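Local coordinates for protein induced by osmotic stress (Scheffersomyces stipitis, PDB 5YWN) that probably reduces carbonyl compounds such as haloketones with NADPH, as a member of the dihydroflavonol-4-reductase subfamily of Rossmann-fold dehydrogenases, at residues 107-111 against 177-181; 235-240 against 315-321; 142-147 against 257-261. The protein carries 1 engineered substitution. One frame throughout, in Å; residues are numbered along the deposited sequence.

Three contacts in one Rossmann-fold reductase illustrate how chemistry follows place in the fold. Contact 1 lies farthest from the chain's centre (about 22 Å between centres, against 13 and 15 Å), joining two helices on one flank of the main sheet, with a phenylalanine ring inside and a loose lysine-glutamate pair toward solvent. Contact 2 is the most central, with six of its eleven touching residues buried. Contacts 2 and 3 each lay an arginine flat on an aromatic ring, but that of contact 2 belongs to a strand-to-helix junction capped by aspartate, whereas that of contact 3 grips turn carbonyls from an edge strand. These two also touch, Leu-261 packing against Ile-236, Asp-240 and Tyr-315.

Contact 1. Residues 107-111 against 177-181; sequences LQSIK and FVEQE
Phe-177 spreads one face of its ring over CB of Leu-107, which stands 3.7 Å from the ring centroid and 3° off the ring normal, a CH-pi contact close to the centre. The two side chains run antiparallel alongside each other, bringing CD1 of Leu-107 to 3.9 Å from CB of Phe-177. A chi1 of 180° swings the ring of Phe-177 away from its own backbone N and across to helix 91-113, where its CZ comes within 3.4 Å of Leu-107 O and CB of Lys-111 meets its edge. CG of Glu-181, one turn further along helix 159-181, lies 3.5 Å above the plane of the Phe-177 ring on the opposite face, toward the rim. Phe-185, in the loop that follows, touches both Leu-107 and Phe-177. With an alanine in place of Phe-177, the two helices would probably lose the group that fills the space between them, and Leu-107 its flat partner. Further out, Lys-111 extends along its first three torsions to place NZ 3.2 Å from Glu-181 O, a weak hydrogen bond, and 3.6 Å from Glu-181 OE1, a long salt bridge. A water also accepts from Lys-111 NZ. An aromatic ring held on both faces thus supplies the buried part of the join, while the partly exposed charges, loosely paired at a helix C-terminus where carbonyl dipoles may favour a lysine, probably add a modest attraction.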
loop_
_atom_site.group_PDB
_atom_site.type_symbol
_atom_site.label_atom_id
_atom_site.label_comp_id
_atom_site.label_asym_id
_atom_site.label_seq_id
_atom_site.Cartn_x
_atom_site.Cartn_y
_atom_site.Cartn_z
ATOM N N LEU A 107 -10.885 12.630 7.270
ATOM C CA LEU A 107 -12.226 12.555 6.840
ATOM C C LEU A 107 -13.041 13.750 7.340
ATOM O O LEU A 107 -13.789 14.283 6.625
ATOM C CB LEU A 107 -12.848 11.237 7.230
ATOM C CG LEU A 107 -12.238 9.986 6.636
ATOM C CD1 LEU A 107 -12.777 8.746 7.300
ATOM C CD2 LEU A 107 -12.406 9.936 5.153
ATOM N N GLN A 108 -12.840 14.128 8.570
ATOM C CA GLN A 108 -13.502 15.246 9.112
ATOM C C GLN A 108 -13.100 16.544 8.379
ATOM O O GLN A 108 -13.907 17.353 8.125
ATOM C CB GLN A 108 -13.263 15.358 10.596
ATOM C CG GLN A 108 -14.000 16.501 11.224
ATOM C CD GLN A 108 -15.476 16.280 11.294
ATOM O OE1 GLN A 108 -15.924 15.329 11.847
ATOM N NE2 GLN A 108 -16.218 17.170 10.747
ATOM N N SER A 109 -11.841 16.670 8.051
ATOM C CA SER A 109 -11.345 17.830 7.316
ATOM C C SER A 109 -12.009 17.918 5.950
ATOM O O SER A 109 -12.415 18.949 5.571
ATOM C CB SER A 109 -9.836 17.809 7.154
ATOM O OG SER A 109 -9.154 18.106 8.307
ATOM N N ILE A 110 -12.152 16.809 5.267
ATOM C CA ILE A 110 -12.773 16.771 3.961
ATOM C C ILE A 110 -14.222 17.241 4.062
ATOM O O ILE A 110 -14.632 18.054 3.323
ATOM C CB ILE A 110 -12.687 15.371 3.318
ATOM C CG1 ILE A 110 -11.266 15.050 2.918
ATOM C CG2 ILE A 110 -13.584 15.245 2.125
ATOM C CD1 ILE A 110 -10.982 13.627 2.596
ATOM N N LYS A 111 -14.945 16.743 5.036
ATOM C CA LYS A 111 -16.291 17.177 5.244
ATOM C C LYS A 111 -16.391 18.644 5.623
ATOM O O LYS A 111 -17.247 19.298 5.178
ATOM C CB LYS A 111 -17.004 16.307 6.249
ATOM C CG LYS A 111 -18.425 16.707 6.494
ATOM C CD LYS A 111 -19.098 15.841 7.499
ATOM C CE LYS A 111 -20.560 16.192 7.587
ATOM N NZ LYS A 111 -21.037 15.994 8.943
ATOM N N PHE A 177 -17.318 6.652 10.065
ATOM C CA PHE A 177 -17.501 8.027 9.734
ATOM C C PHE A 177 -18.550 8.182 8.657
ATOM O O PHE A 177 -19.383 9.001 8.760
ATOM C CB PHE A 177 -16.186 8.619 9.242
ATOM C CG PHE A 177 -16.255 10.063 8.860
ATOM C CD1 PHE A 177 -16.617 10.438 7.589
ATOM C CD2 PHE A 177 -15.928 11.020 9.749
ATOM C CE1 PHE A 177 -16.654 11.736 7.229
ATOM C CE2 PHE A 177 -15.961 12.335 9.401
ATOM C CZ PHE A 177 -16.337 12.693 8.146
ATOM N N VAL A 178 -18.480 7.361 7.652
ATOM C CA VAL A 178 -19.397 7.448 6.578
ATOM C C VAL A 178 -20.800 7.207 7.092
ATOM O O VAL A 178 -21.673 7.895 6.722
ATOM C CB VAL A 178 -19.045 6.476 5.432
ATOM C CG1 VAL A 178 -20.161 6.359 4.444
ATOM C CG2 VAL A 178 -17.792 6.898 4.714
ATOM N N GLU A 179 -20.981 6.227 7.937
ATOM C CA GLU A 179 -22.268 5.962 8.495
ATOM C C GLU A 179 -22.812 7.086 9.370
ATOM O O GLU A 179 -23.924 7.431 9.280
ATOM C CB GLU A 179 -22.192 4.678 9.340
ATOM C CG GLU A 179 -21.975 3.399 8.571
ATOM C CD GLU A 179 -21.554 2.197 9.441
ATOM O OE1 GLU A 179 -21.780 2.214 10.637
ATOM O OE2 GLU A 179 -21.023 1.243 8.899
ATOM N N GLN A 180 -22.000 7.536 10.297
ATOM C CA GLN A 180 -22.331 8.560 11.239
ATOM C C GLN A 180 -22.459 9.985 10.734
ATOM O O GLN A 180 -23.293 10.700 11.206
ATOM C CB GLN A 180 -21.445 8.476 12.464
ATOM C CG GLN A 180 -21.634 7.242 13.312
ATOM C CD GLN A 180 -23.002 7.147 13.977
ATOM O OE1 GLN A 180 -23.590 8.148 14.366
ATOM N NE2 GLN A 180 -23.509 5.926 14.093
ATOM N N GLU A 181 -21.574 10.377 9.822
ATOM C CA GLU A 181 -21.426 11.744 9.358
ATOM C C GLU A 181 -22.015 12.083 8.017
ATOM O O GLU A 181 -22.108 13.217 7.691
ATOM C CB GLU A 181 -19.978 12.180 9.347
ATOM C CG GLU A 181 -19.237 12.067 10.658
ATOM C CD GLU A 181 -19.940 12.717 11.809
ATOM O OE1 GLU A 181 -20.239 13.891 11.756
ATOM O OE2 GLU A 181 -20.190 12.028 12.773
HETATM O O HOH W 1 -19.431 16.116 11.323
#

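Contact 2. Residues 235-240 against 315-321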
loop_
_atom_site.group_PDB
_atom_site.type_symbol
_atom_site.label_atom_id
_atom_site.label_comp_id
_atom_site.label_asym_id
_atom_site.label_seq_id
_atom_site.Cartn_x
_atom_site.Cartn_y
_atom_site.Cartn_z
ATOM N N PHE A 235 1.478 -12.195 -2.378
ATOM C CA PHE A 235 1.961 -10.961 -2.965
ATOM C C PHE A 235 0.927 -10.280 -3.846
ATOM O O PHE A 235 0.086 -10.904 -4.365
ATOM C CB PHE A 235 3.326 -11.154 -3.695
ATOM C CG PHE A 235 3.259 -11.093 -5.198
ATOM C CD1 PHE A 235 2.681 -12.095 -5.890
ATOM C CD2 PHE A 235 3.595 -9.976 -5.846
ATOM C CE1 PHE A 235 2.546 -12.032 -7.235
ATOM C CE2 PHE A 235 3.478 -9.896 -7.181
ATOM C CZ PHE A 235 2.951 -10.933 -7.880
ATOM N N ILE A 236 1.151 -9.012 -4.058
ATOM C CA ILE A 236 0.533 -8.254 -5.100
ATOM C C ILE A 236 1.492 -7.220 -5.663
ATOM O O ILE A 236 2.189 -6.607 -4.943
ATOM C CB ILE A 236 -0.812 -7.646 -4.638
ATOM C CG1 ILE A 236 -1.537 -6.952 -5.769
ATOM C CG2 ILE A 236 -0.652 -6.733 -3.458
ATOM C CD1 ILE A 236 -2.174 -7.833 -6.783
ATOM N N ASP A 237 1.495 -7.077 -6.964
ATOM C CA ASP A 237 2.319 -6.093 -7.649
ATOM C C ASP A 237 1.863 -4.649 -7.412
ATOM O O ASP A 237 0.734 -4.338 -7.427
ATOM C CB ASP A 237 2.485 -6.375 -9.131
ATOM C CG ASP A 237 3.469 -5.465 -9.786
ATOM O OD1 ASP A 237 3.176 -4.312 -9.981
ATOM O OD2 ASP A 237 4.531 -5.898 -10.080
ATOM N N VAL A 238 2.822 -3.800 -7.206
ATOM C CA VAL A 238 2.569 -2.435 -6.844
ATOM C C VAL A 238 1.746 -1.725 -7.928
ATOM O O VAL A 238 0.915 -0.957 -7.624
ATOM C CB VAL A 238 3.855 -1.683 -6.466
ATOM C CG1 VAL A 238 4.748 -1.534 -7.644
ATOM C CG2 VAL A 238 3.550 -0.313 -5.915
ATOM N N ARG A 239 2.014 -2.031 -9.169
ATOM C CA ARG A 239 1.323 -1.468 -10.267
ATOM C C ARG A 239 -0.156 -1.872 -10.310
ATOM O O ARG A 239 -0.978 -1.110 -10.664
ATOM C CB ARG A 239 2.046 -1.695 -11.557
ATOM C CG ARG A 239 3.429 -1.106 -11.580
ATOM C CD ARG A 239 4.315 -1.781 -12.586
ATOM N NE ARG A 239 4.778 -3.072 -12.151
ATOM C CZ ARG A 239 5.608 -3.833 -12.831
ATOM N NH1 ARG A 239 6.086 -3.436 -13.982
ATOM N NH2 ARG A 239 5.954 -4.974 -12.370
ATOM N N ASP A 240 -0.422 -3.104 -9.935
ATOM C CA ASP A 240 -1.755 -3.565 -9.725
ATOM C C ASP A 240 -2.493 -2.859 -8.557
ATOM O O ASP A 240 -3.611 -2.543 -8.670
ATOM C CB ASP A 240 -1.784 -5.064 -9.603
ATOM C CG ASP A 240 -1.375 -5.760 -10.873
ATOM O OD1 ASP A 240 -1.744 -5.320 -11.915
ATOM O OD2 ASP A 240 -0.692 -6.738 -10.806
ATOM N N TYR A 315 -3.679 -9.420 -13.182
ATOM C CA TYR A 315 -2.531 -9.058 -12.388
ATOM C C TYR A 315 -1.184 -9.444 -13.012
ATOM O O TYR A 315 -1.109 -10.331 -13.737
ATOM C CB TYR A 315 -2.656 -9.676 -10.995
ATOM C CG TYR A 315 -3.811 -9.232 -10.114
ATOM C CD1 TYR A 315 -4.318 -7.943 -10.157
ATOM C CD2 TYR A 315 -4.363 -10.099 -9.209
ATOM C CE1 TYR A 315 -5.350 -7.558 -9.340
ATOM C CE2 TYR A 315 -5.394 -9.734 -8.400
ATOM C CZ TYR A 315 -5.884 -8.473 -8.443
ATOM O OH TYR A 315 -6.897 -8.154 -7.637
ATOM N N PHE A 316 -0.142 -8.722 -12.671
ATOM C CA PHE A 316 1.203 -9.070 -12.963
ATOM C C PHE A 316 1.497 -10.371 -12.219
ATOM O O PHE A 316 1.135 -10.528 -11.112
ATOM C CB PHE A 316 2.143 -7.984 -12.470
ATOM C CG PHE A 316 2.262 -6.799 -13.370
ATOM C CD1 PHE A 316 3.131 -6.805 -14.404
ATOM C CD2 PHE A 316 1.500 -5.701 -13.178
ATOM C CE1 PHE A 316 3.269 -5.717 -15.231
ATOM C CE2 PHE A 316 1.616 -4.614 -13.995
ATOM C CZ PHE A 316 2.511 -4.616 -15.020
ATOM N N ASP A 317 2.147 -11.293 -12.876
ATOM C CA ASP A 317 2.579 -12.499 -12.221
ATOM C C ASP A 317 3.821 -12.284 -11.371
ATOM O O ASP A 317 4.467 -11.324 -11.496
ATOM C CB ASP A 317 2.657 -13.664 -13.185
ATOM C CG ASP A 317 3.914 -13.695 -14.002
ATOM O OD1 ASP A 317 4.786 -12.902 -13.817
ATOM O OD2 ASP A 317 4.047 -14.604 -14.827
ATOM N N PHE A 318 4.095 -13.212 -10.500
ATOM C CA PHE A 318 5.130 -13.063 -9.506
ATOM C C PHE A 318 6.524 -12.877 -10.106
ATOM O O PHE A 318 7.255 -12.046 -9.703
ATOM C CB PHE A 318 5.097 -14.256 -8.561
ATOM C CG PHE A 318 6.227 -14.307 -7.605
ATOM C CD1 PHE A 318 6.188 -13.599 -6.458
ATOM C CD2 PHE A 318 7.295 -15.096 -7.837
ATOM C CE1 PHE A 318 7.224 -13.633 -5.576
ATOM C CE2 PHE A 318 8.342 -15.136 -6.962
ATOM C CZ PHE A 318 8.309 -14.408 -5.834
ATOM N N GLU A 319 6.826 -13.651 -11.106
ATOM C CA GLU A 319 8.089 -13.561 -11.781
ATOM C C GLU A 319 8.273 -12.174 -12.411
ATOM O O GLU A 319 9.284 -11.617 -12.304
ATOM C CB GLU A 319 8.201 -14.654 -12.816
ATOM C CG GLU A 319 9.437 -14.593 -13.657
ATOM C CD GLU A 319 9.850 -15.894 -14.328
ATOM O OE1 GLU A 319 10.754 -15.848 -15.106
ATOM O OE2 GLU A 319 9.320 -16.929 -14.080
ATOM N N THR A 320 7.257 -11.667 -13.041
ATOM C CA THR A 320 7.343 -10.386 -13.668
ATOM C C THR A 320 7.592 -9.284 -12.646
ATOM O O THR A 320 8.450 -8.477 -12.838
ATOM C CB THR A 320 6.158 -10.088 -14.592
ATOM O OG1 THR A 320 5.969 -11.145 -15.507
ATOM C CG2 THR A 320 6.405 -8.848 -15.397
ATOM N N SER A 321 6.863 -9.315 -11.548
ATOM C CA SER A 321 6.992 -8.306 -10.522
ATOM C C SER A 321 8.408 -8.349 -9.941
ATOM O O SER A 321 9.059 -7.381 -9.858
ATOM C CB SER A 321 5.940 -8.510 -9.439
ATOM O OG SER A 321 6.027 -7.556 -8.444
HETATM O O HOH W 2 0.083 -8.802 -9.078
#
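Arg-239 lays its guanidinium flat on the ring of Phe-316, the centres 4.0 Å apart and the planes at 9°, a cation-pi stack displaced toward the ring's rim. At the edge of the same ring sits the carboxylate of Asp-240, whose OD2 accepts from Phe-316 N at 2.8 Å through its syn lone pair. On the apolar side, Phe-318 turns its edge to the face of Phe-235 in a T-shaped pair, centroids 5.4 Å apart, while CD1 of Ile-236 points at the middle of the Tyr-315 ring, 3.8 Å from its centroid.

What fixes the guanidinium is chiefly Asp-237. Its buried carboxylate takes four bonds, two to each oxygen. A bend at chi3 (-76°) folds Arg-239 back to grip it side-on, NE to OD1 and NH2 to OD2, so the guanidinium is kept from turning and is held flat, nearly parallel to the Phe-316 ring. Asp-237 OD1 also receives Arg-239 N at 2.7 Å, the capping bond of helix 238-250, and Asp-237 OD2 receives Ser-321 OG at 2.8 Å, from the face opposite to Arg-239 NH2. A water links Asp-237 N, Asp-240 OD2 and Phe-316 O. Asp-317 caps the second helix in turn, its OD1 accepting from both N and OG1 of Thr-320.

Farther out, Asp-324 forms a salt bridge with Arg-239 NH1, and Lys-308 makes a cation-pi contact with Tyr-315. The side chain of Ile-236 is about 4 Å from that of the NADP-binding Ile-195. The whole is a strand-to-helix junction with an aspartate N-cap, on the small two-stranded parallel sheet beside the main one, consistent with the C-terminal substrate region of extended short-chain dehydrogenases.

Contact 3. Residues 142-147 against 257-261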
loop_
_atom_site.group_PDB
_atom_site.type_symbol
_atom_site.label_atom_id
_atom_site.label_comp_id
_atom_site.label_asym_id
_atom_site.label_seq_id
_atom_site.Cartn_x
_atom_site.Cartn_y
_atom_site.Cartn_z
ATOM N N LEU A 142 -9.766 -15.874 3.152
ATOM C CA LEU A 142 -10.177 -14.500 3.244
ATOM C C LEU A 142 -11.055 -14.040 2.098
ATOM O O LEU A 142 -10.934 -14.504 0.994
ATOM C CB LEU A 142 -9.003 -13.556 3.360
ATOM C CG LEU A 142 -8.002 -13.761 4.457
ATOM C CD1 LEU A 142 -6.965 -12.673 4.514
ATOM C CD2 LEU A 142 -8.638 -14.018 5.777
ATOM N N SER A 143 -11.904 -13.070 2.425
ATOM C CA SER A 143 -12.773 -12.351 1.509
ATOM C C SER A 143 -12.887 -10.876 1.845
ATOM O O SER A 143 -12.382 -10.446 2.806
ATOM C CB SER A 143 -14.157 -12.966 1.459
ATOM O OG SER A 143 -14.958 -12.502 2.471
ATOM N N GLU A 144 -13.609 -10.148 1.007
ATOM C CA GLU A 144 -13.887 -8.768 1.232
ATOM C C GLU A 144 -14.708 -8.538 2.510
ATOM O O GLU A 144 -14.766 -7.485 2.976
ATOM C CB GLU A 144 -14.553 -8.129 0.042
ATOM C CG GLU A 144 -13.752 -8.128 -1.255
ATOM C CD GLU A 144 -13.907 -9.406 -2.063
ATOM O OE1 GLU A 144 -14.560 -10.289 -1.581
ATOM O OE2 GLU A 144 -13.367 -9.499 -3.147
ATOM N N ALA A 145 -15.399 -9.550 2.986
ATOM C CA ALA A 145 -16.124 -9.537 4.234
ATOM C C ALA A 145 -15.319 -9.726 5.542
ATOM O O ALA A 145 -15.841 -9.562 6.587
ATOM C CB ALA A 145 -17.232 -10.544 4.186
ATOM N N SER A 146 -14.084 -10.144 5.436
ATOM C CA SER A 146 -13.273 -10.534 6.550
ATOM C C SER A 146 -12.796 -9.354 7.383
ATOM O O SER A 146 -12.348 -8.403 6.867
ATOM C CB SER A 146 -12.056 -11.348 6.099
ATOM O OG SER A 146 -12.356 -12.407 5.289
ATOM N N TRP A 147 -12.916 -9.485 8.682
ATOM C CA TRP A 147 -12.428 -8.520 9.639
ATOM C C TRP A 147 -11.554 -9.177 10.713
ATOM O O TRP A 147 -11.857 -10.215 11.184
ATOM C CB TRP A 147 -13.571 -7.734 10.253
ATOM C CG TRP A 147 -14.128 -6.677 9.388
ATOM C CD1 TRP A 147 -15.224 -6.760 8.649
ATOM C CD2 TRP A 147 -13.603 -5.369 9.166
ATOM N NE1 TRP A 147 -15.449 -5.605 7.998
ATOM C CE2 TRP A 147 -14.455 -4.731 8.291
ATOM C CE3 TRP A 147 -12.503 -4.684 9.629
ATOM C CZ2 TRP A 147 -14.229 -3.458 7.858
ATOM C CZ3 TRP A 147 -12.285 -3.457 9.208
ATOM C CH2 TRP A 147 -13.134 -2.838 8.326
ATOM N N GLU A 257 -17.242 -0.261 -1.346
ATOM C CA GLU A 257 -16.568 -1.535 -1.376
ATOM C C GLU A 257 -15.193 -1.561 -0.714
ATOM O O GLU A 257 -14.501 -0.612 -0.712
ATOM C CB GLU A 257 -16.451 -2.081 -2.812
ATOM C CG GLU A 257 -17.661 -1.968 -3.693
ATOM C CD GLU A 257 -18.572 -3.156 -3.629
ATOM O OE1 GLU A 257 -18.339 -4.016 -2.828
ATOM O OE2 GLU A 257 -19.540 -3.214 -4.371
ATOM N N ARG A 258 -14.851 -2.730 -0.188
ATOM C CA ARG A 258 -13.526 -3.119 0.162
ATOM C C ARG A 258 -12.956 -4.029 -0.915
ATOM O O ARG A 258 -13.583 -4.953 -1.369
ATOM C CB ARG A 258 -13.451 -3.833 1.478
ATOM C CG ARG A 258 -14.071 -3.197 2.674
ATOM C CD ARG A 258 -14.121 -4.188 3.786
ATOM N NE ARG A 258 -12.967 -4.225 4.616
ATOM C CZ ARG A 258 -12.623 -5.269 5.348
ATOM N NH1 ARG A 258 -13.312 -6.359 5.292
ATOM N NH2 ARG A 258 -11.598 -5.207 6.118
ATOM N N LEU A 259 -11.748 -3.718 -1.319
ATOM C CA LEU A 259 -11.093 -4.461 -2.344
ATOM C C LEU A 259 -9.883 -5.221 -1.842
ATOM O O LEU A 259 -8.956 -4.652 -1.399
ATOM C CB LEU A 259 -10.688 -3.523 -3.440
ATOM C CG LEU A 259 -11.781 -2.725 -4.054
ATOM C CD1 LEU A 259 -11.231 -1.753 -5.059
ATOM C CD2 LEU A 259 -12.782 -3.666 -4.614
ATOM N N LEU A 260 -9.957 -6.524 -1.913
ATOM C CA LEU A 260 -8.889 -7.380 -1.469
ATOM C C LEU A 260 -7.926 -7.587 -2.625
ATOM O O LEU A 260 -8.279 -8.157 -3.589
ATOM C CB LEU A 260 -9.451 -8.716 -1.031
ATOM C CG LEU A 260 -8.602 -9.929 -0.658
ATOM C CD1 LEU A 260 -7.636 -9.643 0.464
ATOM C CD2 LEU A 260 -9.429 -11.153 -0.340
ATOM N N LEU A 261 -6.724 -7.084 -2.482
ATOM C CA LEU A 261 -5.731 -7.125 -3.533
ATOM C C LEU A 261 -4.651 -8.132 -3.221
ATOM O O LEU A 261 -3.712 -7.849 -2.555
ATOM C CB LEU A 261 -5.150 -5.739 -3.773
ATOM C CG LEU A 261 -5.782 -4.774 -4.764
ATOM C CD1 LEU A 261 -5.353 -5.087 -6.183
ATOM C CD2 LEU A 261 -7.284 -4.836 -4.665
#
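Arg-258 starts with CG anti to its carbonyl carbon (chi1 -52°) and bends at chi3 (89°), which swings its guanidinium to the carbonyls of the turn and flat onto the indole of Trp-147. The two planes are almost parallel, 3° apart, with CZ of Arg-258 3.7 Å from the centroid of the six-membered ring, a stacked cation-pi pair. Along the guanidinium edge, NH1 of Arg-258 donates twice: to Ser-146 O at 2.8 Å in a nearly straight bond lying in the guanidinium plane, and to Glu-144 O at 3.0 Å in a more bent one. Both carbonyls are met from above their planes, and NH2 adds a weak bond to Ser-146 O. Arg-258 NE forms a salt bridge with Glu-171 OE2 of helix 159-181, which probably offsets the buried charge; the same helix packs on Trp-147.

The turn is itself braced. Residues Ser-143 to Ser-146 form a type I beta turn; Ser-143 OG accepts from Ala-145 N in an ST turn, and Ser-143 N donates to Ser-146 OG at 3.0 Å. Nearby, CG of Glu-144 lies 3.2 Å from Arg-258 O, Glu-144 OE2 is hydrogen-bonded to Thr-307 OG1, and Leu-260 sets CD2 3.9 Å from Leu-142 O. Strand 258-261 is one of two edge strands of the Rossmann-fold parallel sheet, last in the order 3-2-1-4-5-6-7, and holds the loop largely through one arginine.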